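Local coordinates for protein putative fructose-bisphosphate aldolase (Coccidioides immitis, PDB 3PM6) that belongs to the class II aldolase family, folds as a closed eight-stranded TIM barrel and binds a zinc ion, at residues R100-S105 and D115-D120; E135-C140 and T183-L188; E179-G184 and E220-V225. All coordinates share one frame; numbering follows the deposited sequence.

Overall arrangement
The three interactions follow one another round a single eight-stranded parallel barrel, each setting a helix or its end against a strand or the turn leading into it. Interaction 1 joins helix 95-103 to strand 116-119, interaction 2 helix 126-141 to the approach of strand 187-188, and interaction 3 the end of helix 174-181 to the approach of strand 223-226. The centres of interactions 1 and 2 lie about 11 Å apart and those of 2 and 3 about 9 Å apart; 2 and 3 share T183 and G184. Interactions 1 and 3, whose centres are about 18 Å apart, do not touch. Successive contacts thus extend the helical layer round the barrel.

Interaction 1: residues R100-S105 and D115-D120; sequences RAADLS and DSIMVD
I117 sends its terminal methyl CD1 against the methyl groups of two successive alanines of helix 95-103, overlapping A101 and A102 together. From CD1 the distance to A102 CB is 4.1 Å, and to A101 CB it is 4.3 Å. The delta methyl therefore does the touching, while the gamma carbons stay farther back. Its reach comes from the extended end of the chain: CG1 stands beside the backbone N (chi1 -67°), and CD1 continues anti to CA (chi2 179°), away from the strand backbone and toward the helix. CD1 also comes within 4.1 Å of A102 N, so it rests on helix backbone as well as on the short alanine side chains; the CA atoms of A102 and I117 are 8.1 Å apart. The contact is small, burying 84 Å² over both sides, but all three residues are buried.

This is the helix-on-strand packing of a beta-alpha-beta crossover in a TIM barrel. Strand 85-92, helix 95-103 and strand 116-119 follow one another in the chain, and the two strands are parallel neighbours in the sheet. A101 also touches L89 of the first strand, so the helix lies against both. A102 also meets Y139, and I117 meets C140, both on the next helix, 126-141; I117 CD1 is 4.0 Å from C140 SG.

I117 belongs to the outer, helix-facing surface of the barrel. Its neighbours in the strand serve other surroundings: S116 OG is hydrogen-bonded to H88 ND1, and the M118 side chain touches H91 and H227, two of the zinc ligands. Just past the strand, D120 OD2 accepts a hydrogen bond from H91 ND1, a second-shell contact that probably helps orient this ligand, whereas the side chain of I117 remains about 13 Å from the zinc ion.

Interaction 2: residues E135-C140 and T183-L188; sequences ELVAYC and TGINWL
V137 splits its two methyl groups between a pair of backbone carbonyls and an isoleucine. Its CG1 lies 3.6 Å from T183 O and 3.7 Å from G184 O, so one methyl is set against two consecutive carbonyl oxygens of the turn. The other, CG2, meets I185 CG2 at 3.7 Å, a branch-to-branch apolar contact in which the two side chains cross obliquely.

The torsions assign these roles. In V137, CG1 stands anti to the backbone N (chi1 161°), leaving CG2 on the side that faces the isoleucine. In I185 the longer branch, CG1, is placed between the backbone N and the carbonyl carbon (chi1 60°) and leads away from the helix; the short CG2 branch is what remains for V137. The backbones come close here, with V137 CA 6.4 Å from I185 CA, and 127 Å² is buried.

The second shell fixes the turn. G184, the first residue to leave helical geometry after helix 174-181, has a positive phi (85°), a conformation suited to glycine, and turns the chain toward the barrel. I185 leans further on T133 and A149, and T183 on L130, T133 and R134. N186 then ties the turn to the sheet, its OD1 accepting a hydrogen bond from T147 N.

Helix 126-141 is thus wedged on the barrel's outside: V137 and C140 rest on T147 of strand 146-149, L136 packs on I98 and K99 of helix 95-103, and the turn from helix 174-181 into strand 187-188 covers another flank.

Interaction 3: residues E179-G184 and E220-V225; sequences EFVATG and ERVGLV
V181 and R221 cross at about a right angle, the valine presenting a methyl over one face of the guanidinium group. V181 CG1 is 3.2 Å from R221 NH1, a tight approach, and 3.8 Å from R221 CZ; the overlap is therefore centred toward NH1. A bend in the middle of the arginine chain (chi3 -72°) swings the guanidinium group back over the helix end. One methyl lies over part of one face of the cation, an apolar contact without a hydrogen bond between the two.

The second methyl of V181 faces another way. CG2 reaches V222 CG1 at 3.6 Å and V222 CG2 at 4.1 Å, the two valines meeting at a slant. V181 thus bridges an exposed arginine and a buried valine, and, with CG1 anti to the backbone N (chi1 161°), each of its branches has its own partner. V181 itself contributes 84 Å² of the 155 Å² buried over both sides.

In the TIM barrel, this places the C-terminal end of helix 174-181 against the loop that feeds strand 223-226; strand 187-188, which follows that helix, lies next to strand 223-226 in the sheet. V222 also touches L188 of the intervening strand, as does F180, whose ring packs further on A149 and T133.

The helix end itself is closed by a type I beta turn from V181 to G184, with G184 N donating to V181 O at 3.1 Å and T183 N to F180 O at 2.9 Å. Two residues before V181, E179 OE2 forms a salt bridge with K126 NZ, linking helix 174-181 to helix 126-141.

Interaction 1: residues R100-S105 and D115-D120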
loop_
_atom_site.group_PDB
_atom_site.type_symbol
_atom_site.label_atom_id
_atom_site.label_comp_id
_atom_site.label_asym_id
_atom_site.label_seq_id
_atom_site.Cartn_x
_atom_site.Cartn_y
_atom_site.Cartn_z
ATOM N N ARG A 100 1.505 -0.007 -20.488
ATOM C CA ARG A 100 1.722 0.944 -19.411
ATOM C C ARG A 100 2.321 0.231 -18.189
ATOM O O ARG A 100 3.295 0.713 -17.568
ATOM C CB ARG A 100 0.422 1.658 -19.052
ATOM C CG ARG A 100 0.575 2.713 -17.938
ATOM C CD ARG A 100 -0.787 3.167 -17.363
ATOM N NE ARG A 100 -0.593 4.094 -16.246
ATOM C CZ ARG A 100 -1.555 4.831 -15.689
ATOM N NH1 ARG A 100 -1.262 5.645 -14.690
ATOM N NH2 ARG A 100 -2.807 4.772 -16.135
ATOM N N ALA A 101 1.765 -0.929 -17.855
ATOM C CA ALA A 101 2.346 -1.743 -16.768
ATOM C C ALA A 101 3.773 -2.222 -17.096
ATOM O O ALA A 101 4.638 -2.211 -16.239
ATOM C CB ALA A 101 1.445 -2.919 -16.432
ATOM N N ALA A 102 3.996 -2.658 -18.326
ATOM C CA ALA A 102 5.278 -3.235 -18.735
ATOM C C ALA A 102 6.402 -2.172 -18.754
ATOM O O ALA A 102 7.564 -2.498 -18.504
ATOM C CB ALA A 102 5.153 -3.912 -20.094
ATOM N N ASP A 103 6.022 -0.915 -19.037
ATOM C CA ASP A 103 6.913 0.249 -18.993
ATOM C C ASP A 103 7.376 0.590 -17.561
ATOM O O ASP A 103 8.401 1.250 -17.376
ATOM C CB ASP A 103 6.242 1.472 -19.636
ATOM C CG ASP A 103 6.049 1.326 -21.150
ATOM O OD1 ASP A 103 6.663 0.447 -21.792
ATOM O OD2 ASP A 103 5.265 2.107 -21.714
ATOM N N LEU A 104 6.646 0.139 -16.548
ATOM C CA LEU A 104 7.056 0.366 -15.166
ATOM C C LEU A 104 8.432 -0.221 -14.793
ATOM O O LEU A 104 9.089 0.281 -13.875
ATOM C CB LEU A 104 5.990 -0.134 -14.190
ATOM C CG LEU A 104 4.696 0.688 -14.129
ATOM C CD1 LEU A 104 3.612 -0.027 -13.310
ATOM C CD2 LEU A 104 4.965 2.081 -13.571
ATOM N N SER A 105 8.856 -1.278 -15.492
ATOM C CA SER A 105 10.187 -1.877 -15.309
ATOM C C SER A 105 11.154 -1.531 -16.439
ATOM O O SER A 105 11.688 -0.420 -16.484
ATOM C CB SER A 105 10.098 -3.401 -15.150
ATOM O OG SER A 105 9.032 -3.971 -15.900
ATOM N N ASP A 115 6.891 -8.772 -12.354
ATOM C CA ASP A 115 7.693 -9.892 -12.853
ATOM C C ASP A 115 6.973 -10.628 -13.994
ATOM O O ASP A 115 7.612 -11.251 -14.831
ATOM C CB ASP A 115 7.994 -10.848 -11.712
ATOM C CG ASP A 115 8.705 -10.163 -10.557
ATOM O OD1 ASP A 115 9.872 -9.786 -10.722
ATOM O OD2 ASP A 115 8.099 -9.983 -9.489
ATOM N N SER A 116 5.635 -10.568 -14.001
ATOM C CA SER A 116 4.824 -11.288 -14.990
ATOM C C SER A 116 3.508 -10.598 -15.194
ATOM O O SER A 116 3.051 -9.844 -14.342
ATOM C CB SER A 116 4.595 -12.756 -14.592
ATOM O OG SER A 116 4.042 -12.872 -13.299
ATOM N N ILE A 117 2.880 -10.824 -16.334
ATOM C CA ILE A 117 1.642 -10.099 -16.609
ATOM C C ILE A 117 0.746 -11.086 -17.284
ATOM O O ILE A 117 1.202 -11.861 -18.108
ATOM C CB ILE A 117 1.924 -8.904 -17.556
ATOM C CG1 ILE A 117 2.792 -7.842 -16.864
ATOM C CG2 ILE A 117 0.615 -8.317 -18.178
ATOM C CD1 ILE A 117 3.134 -6.611 -17.795
ATOM N N MET A 118 -0.531 -11.071 -16.938
ATOM C CA MET A 118 -1.452 -11.879 -17.664
ATOM C C MET A 118 -1.993 -11.107 -18.853
ATOM O O MET A 118 -2.762 -10.182 -18.678
ATOM C CB MET A 118 -2.605 -12.407 -16.777
ATOM C CG MET A 118 -3.575 -13.260 -17.568
ATOM S SD MET A 118 -5.100 -13.628 -16.662
ATOM C CE MET A 118 -5.741 -14.909 -17.788
ATOM N N VAL A 119 -1.607 -11.509 -20.061
ATOM C CA VAL A 119 -2.140 -10.890 -21.292
ATOM C C VAL A 119 -3.446 -11.601 -21.594
ATOM O O VAL A 119 -3.453 -12.636 -22.260
ATOM C CB VAL A 119 -1.143 -11.018 -22.494
ATOM C CG1 VAL A 119 -1.678 -10.298 -23.692
ATOM C CG2 VAL A 119 0.250 -10.489 -22.090
ATOM N N ASP A 120 -4.533 -11.068 -21.054
ATOM C CA ASP A 120 -5.830 -11.708 -21.064
ATOM C C ASP A 120 -6.660 -11.090 -22.183
ATOM O O ASP A 120 -7.393 -10.122 -21.965
ATOM C CB ASP A 120 -6.548 -11.495 -19.705
ATOM C CG ASP A 120 -7.897 -12.191 -19.657
ATOM O OD1 ASP A 120 -8.233 -12.823 -20.679
ATOM O OD2 ASP A 120 -8.601 -12.158 -18.610
#

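Interaction 2: residues E135-C140 and T183-L188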
loop_
_atom_site.group_PDB
_atom_site.type_symbol
_atom_site.label_atom_id
_atom_site.label_comp_id
_atom_site.label_asym_id
_atom_site.label_seq_id
_atom_site.Cartn_x
_atom_site.Cartn_y
_atom_site.Cartn_z
ATOM N N GLU A 135 1.767 -10.104 -30.046
ATOM C CA GLU A 135 2.461 -8.837 -30.048
ATOM C C GLU A 135 2.676 -8.264 -28.663
ATOM O O GLU A 135 3.690 -7.608 -28.430
ATOM C CB GLU A 135 1.833 -7.850 -31.047
ATOM C CG GLU A 135 0.750 -6.940 -30.577
ATOM C CD GLU A 135 0.384 -5.904 -31.672
ATOM O OE1 GLU A 135 -0.713 -6.019 -32.263
ATOM O OE2 GLU A 135 1.196 -4.983 -31.954
ATOM N N LEU A 136 1.753 -8.529 -27.734
ATOM C CA LEU A 136 1.930 -8.059 -26.382
ATOM C C LEU A 136 2.968 -8.859 -25.605
ATOM O O LEU A 136 3.637 -8.310 -24.719
ATOM C CB LEU A 136 0.590 -7.973 -25.620
ATOM C CG LEU A 136 -0.331 -6.883 -26.165
ATOM C CD1 LEU A 136 -1.772 -7.147 -25.722
ATOM C CD2 LEU A 136 0.126 -5.475 -25.800
ATOM N N VAL A 137 3.082 -10.150 -25.909
ATOM C CA VAL A 137 4.122 -10.976 -25.334
ATOM C C VAL A 137 5.498 -10.427 -25.749
ATOM O O VAL A 137 6.419 -10.341 -24.924
ATOM C CB VAL A 137 3.977 -12.445 -25.787
ATOM C CG1 VAL A 137 5.284 -13.215 -25.576
ATOM C CG2 VAL A 137 2.794 -13.114 -25.049
ATOM N N ALA A 138 5.634 -10.054 -27.022
ATOM C CA ALA A 138 6.885 -9.459 -27.510
ATOM C C ALA A 138 7.227 -8.219 -26.684
ATOM O O ALA A 138 8.347 -8.073 -26.180
ATOM C CB ALA A 138 6.765 -9.098 -29.020
ATOM N N TYR A 139 6.229 -7.351 -26.504
ATOM C CA TYR A 139 6.426 -6.113 -25.774
ATOM C C TYR A 139 6.856 -6.353 -24.318
ATOM O O TYR A 139 7.747 -5.665 -23.800
ATOM C CB TYR A 139 5.155 -5.269 -25.848
ATOM C CG TYR A 139 5.332 -3.831 -25.434
ATOM C CD1 TYR A 139 5.508 -2.807 -26.401
ATOM C CD2 TYR A 139 5.318 -3.479 -24.078
ATOM C CE1 TYR A 139 5.670 -1.446 -25.997
ATOM C CE2 TYR A 139 5.470 -2.147 -23.662
ATOM C CZ TYR A 139 5.642 -1.131 -24.622
ATOM O OH TYR A 139 5.793 0.177 -24.180
ATOM N N CYS A 140 6.223 -7.317 -23.659
ATOM C CA CYS A 140 6.572 -7.670 -22.290
ATOM C C CYS A 140 7.976 -8.318 -22.199
ATOM O O CYS A 140 8.760 -8.033 -21.294
ATOM C CB CYS A 140 5.517 -8.632 -21.729
ATOM S SG CYS A 140 3.870 -7.898 -21.480
ATOM N N THR A 183 2.890 -18.331 -29.527
ATOM C CA THR A 183 2.990 -16.885 -29.287
ATOM C C THR A 183 4.153 -16.563 -28.386
ATOM O O THR A 183 4.496 -15.405 -28.260
ATOM C CB THR A 183 1.734 -16.274 -28.626
ATOM O OG1 THR A 183 1.505 -16.912 -27.364
ATOM C CG2 THR A 183 0.512 -16.432 -29.507
ATOM N N GLY A 184 4.754 -17.576 -27.753
ATOM C CA GLY A 184 5.845 -17.348 -26.786
ATOM C C GLY A 184 5.440 -17.041 -25.338
ATOM O O GLY A 184 6.281 -16.648 -24.508
ATOM N N ILE A 185 4.158 -17.206 -25.017
ATOM C CA ILE A 185 3.705 -17.080 -23.607
ATOM C C ILE A 185 4.446 -18.063 -22.740
ATOM O O ILE A 185 4.931 -19.042 -23.245
ATOM C CB ILE A 185 2.237 -17.448 -23.444
ATOM C CG1 ILE A 185 2.064 -18.886 -23.899
ATOM C CG2 ILE A 185 1.378 -16.462 -24.161
ATOM C CD1 ILE A 185 0.673 -19.280 -24.166
ATOM N N ASN A 186 4.525 -17.822 -21.433
ATOM C CA ASN A 186 5.154 -18.782 -20.532
ATOM C C ASN A 186 4.133 -19.680 -19.863
ATOM O O ASN A 186 4.391 -20.869 -19.680
ATOM C CB ASN A 186 5.960 -18.062 -19.474
ATOM C CG ASN A 186 7.017 -17.148 -20.082
ATOM O OD1 ASN A 186 6.865 -15.907 -20.095
ATOM N ND2 ASN A 186 8.082 -17.757 -20.624
ATOM N N TRP A 187 2.979 -19.109 -19.497
ATOM C CA TRP A 187 1.916 -19.837 -18.784
ATOM C C TRP A 187 0.571 -19.722 -19.498
ATOM O O TRP A 187 0.330 -18.753 -20.187
ATOM C CB TRP A 187 1.775 -19.299 -17.359
ATOM C CG TRP A 187 3.091 -19.091 -16.647
ATOM C CD1 TRP A 187 4.211 -19.868 -16.739
ATOM C CD2 TRP A 187 3.395 -18.070 -15.686
ATOM N NE1 TRP A 187 5.216 -19.362 -15.928
ATOM C CE2 TRP A 187 4.736 -18.256 -15.280
ATOM C CE3 TRP A 187 2.672 -17.005 -15.149
ATOM C CZ2 TRP A 187 5.347 -17.441 -14.346
ATOM C CZ3 TRP A 187 3.290 -16.180 -14.224
ATOM C CH2 TRP A 187 4.614 -16.404 -13.834
ATOM N N LEU A 188 -0.286 -20.727 -19.333
ATOM C CA LEU A 188 -1.604 -20.789 -19.951
ATOM C C LEU A 188 -2.663 -20.957 -18.871
ATOM O O LEU A 188 -2.467 -21.726 -17.948
ATOM C CB LEU A 188 -1.702 -21.990 -20.912
ATOM C CG LEU A 188 -1.182 -21.878 -22.357
ATOM C CD1 LEU A 188 -1.504 -23.123 -23.151
ATOM C CD2 LEU A 188 -1.794 -20.663 -23.064
#

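Interaction 3: residues E179-G184 and E220-V225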
loop_
_atom_site.group_PDB
_atom_site.type_symbol
_atom_site.label_atom_id
_atom_site.label_comp_id
_atom_site.label_asym_id
_atom_site.label_seq_id
_atom_site.Cartn_x
_atom_site.Cartn_y
_atom_site.Cartn_z
ATOM N N GLU A 179 -1.702 -23.540 -30.430
ATOM C CA GLU A 179 -1.663 -22.230 -31.110
ATOM C C GLU A 179 -1.098 -21.152 -30.175
ATOM O O GLU A 179 -0.275 -20.345 -30.598
ATOM C CB GLU A 179 -3.038 -21.781 -31.694
ATOM C CG GLU A 179 -3.832 -22.886 -32.486
ATOM C CD GLU A 179 -5.209 -22.417 -33.076
ATOM O OE1 GLU A 179 -6.287 -23.078 -32.865
ATOM O OE2 GLU A 179 -5.181 -21.393 -33.794
ATOM N N PHE A 180 -1.511 -21.145 -28.907
ATOM C CA PHE A 180 -1.038 -20.104 -27.978
ATOM C C PHE A 180 0.429 -20.271 -27.554
ATOM O O PHE A 180 1.143 -19.271 -27.363
ATOM C CB PHE A 180 -1.973 -19.919 -26.788
ATOM C CG PHE A 180 -3.100 -18.982 -27.067
ATOM C CD1 PHE A 180 -2.989 -17.644 -26.743
ATOM C CD2 PHE A 180 -4.271 -19.433 -27.672
ATOM C CE1 PHE A 180 -4.011 -16.778 -27.023
ATOM C CE2 PHE A 180 -5.302 -18.564 -27.950
ATOM C CZ PHE A 180 -5.183 -17.242 -27.623
ATOM N N VAL A 181 0.883 -21.517 -27.436
ATOM C CA VAL A 181 2.307 -21.797 -27.131
ATOM C C VAL A 181 3.263 -21.126 -28.158
ATOM O O VAL A 181 4.336 -20.649 -27.795
ATOM C CB VAL A 181 2.574 -23.335 -27.049
ATOM C CG1 VAL A 181 4.059 -23.675 -27.200
ATOM C CG2 VAL A 181 2.042 -23.924 -25.744
ATOM N N ALA A 182 2.868 -21.109 -29.432
ATOM C CA ALA A 182 3.664 -20.456 -30.502
ATOM C C ALA A 182 3.761 -18.935 -30.345
ATOM O O ALA A 182 4.616 -18.304 -30.975
ATOM C CB ALA A 182 3.118 -20.814 -31.904
ATOM N N THR A 183 2.890 -18.331 -29.527
ATOM C CA THR A 183 2.990 -16.885 -29.287
ATOM C C THR A 183 4.153 -16.563 -28.386
ATOM O O THR A 183 4.496 -15.405 -28.260
ATOM C CB THR A 183 1.734 -16.274 -28.626
ATOM O OG1 THR A 183 1.505 -16.912 -27.364
ATOM C CG2 THR A 183 0.512 -16.432 -29.507
ATOM N N GLY A 184 4.754 -17.576 -27.753
ATOM C CA GLY A 184 5.845 -17.348 -26.786
ATOM C C GLY A 184 5.440 -17.041 -25.338
ATOM O O GLY A 184 6.281 -16.648 -24.508
ATOM N N GLU A 220 4.647 -29.798 -21.069
ATOM C CA GLU A 220 6.110 -29.778 -20.984
ATOM C C GLU A 220 6.716 -28.465 -21.498
ATOM O O GLU A 220 7.891 -28.184 -21.252
ATOM C CB GLU A 220 6.706 -30.999 -21.703
ATOM C CG GLU A 220 6.110 -32.322 -21.198
ATOM C CD GLU A 220 6.854 -33.565 -21.679
ATOM O OE1 GLU A 220 7.357 -33.578 -22.837
ATOM O OE2 GLU A 220 6.915 -34.542 -20.891
ATOM N N ARG A 221 5.904 -27.662 -22.188
ATOM C CA ARG A 221 6.358 -26.406 -22.805
ATOM C C ARG A 221 5.864 -25.159 -22.057
ATOM O O ARG A 221 6.533 -24.120 -22.091
ATOM C CB ARG A 221 5.975 -26.342 -24.308
ATOM C CG ARG A 221 6.605 -27.482 -25.183
ATOM C CD ARG A 221 6.154 -27.475 -26.664
ATOM N NE ARG A 221 4.765 -27.912 -26.912
ATOM C CZ ARG A 221 4.009 -27.432 -27.900
ATOM N NH1 ARG A 221 4.487 -26.504 -28.713
ATOM N NH2 ARG A 221 2.784 -27.852 -28.079
ATOM N N VAL A 222 4.711 -25.255 -21.384
ATOM C CA VAL A 222 4.172 -24.140 -20.607
ATOM C C VAL A 222 3.605 -24.560 -19.235
ATOM O O VAL A 222 3.192 -25.713 -19.045
ATOM C CB VAL A 222 3.098 -23.322 -21.407
ATOM C CG1 VAL A 222 3.667 -22.779 -22.693
ATOM C CG2 VAL A 222 1.818 -24.135 -21.671
ATOM N N GLY A 223 3.601 -23.623 -18.283
ATOM C CA GLY A 223 2.969 -23.847 -16.971
ATOM C C GLY A 223 1.454 -23.653 -17.064
ATOM O O GLY A 223 0.968 -22.950 -17.941
ATOM N N LEU A 224 0.695 -24.318 -16.207
ATOM C CA LEU A 224 -0.766 -24.245 -16.299
ATOM C C LEU A 224 -1.284 -23.525 -15.083
ATOM O O LEU A 224 -0.801 -23.779 -13.985
ATOM C CB LEU A 224 -1.374 -25.638 -16.406
ATOM C CG LEU A 224 -1.022 -26.418 -17.679
ATOM C CD1 LEU A 224 -1.673 -27.817 -17.665
ATOM C CD2 LEU A 224 -1.461 -25.654 -18.942
ATOM N N VAL A 225 -2.256 -22.644 -15.298
ATOM C CA VAL A 225 -2.714 -21.685 -14.300
ATOM C C VAL A 225 -4.195 -21.880 -14.088
ATOM O O VAL A 225 -4.991 -21.824 -15.046
ATOM C CB VAL A 225 -2.397 -20.207 -14.730
ATOM C CG1 VAL A 225 -2.743 -19.217 -13.620
ATOM C CG2 VAL A 225 -0.904 -20.081 -15.055
#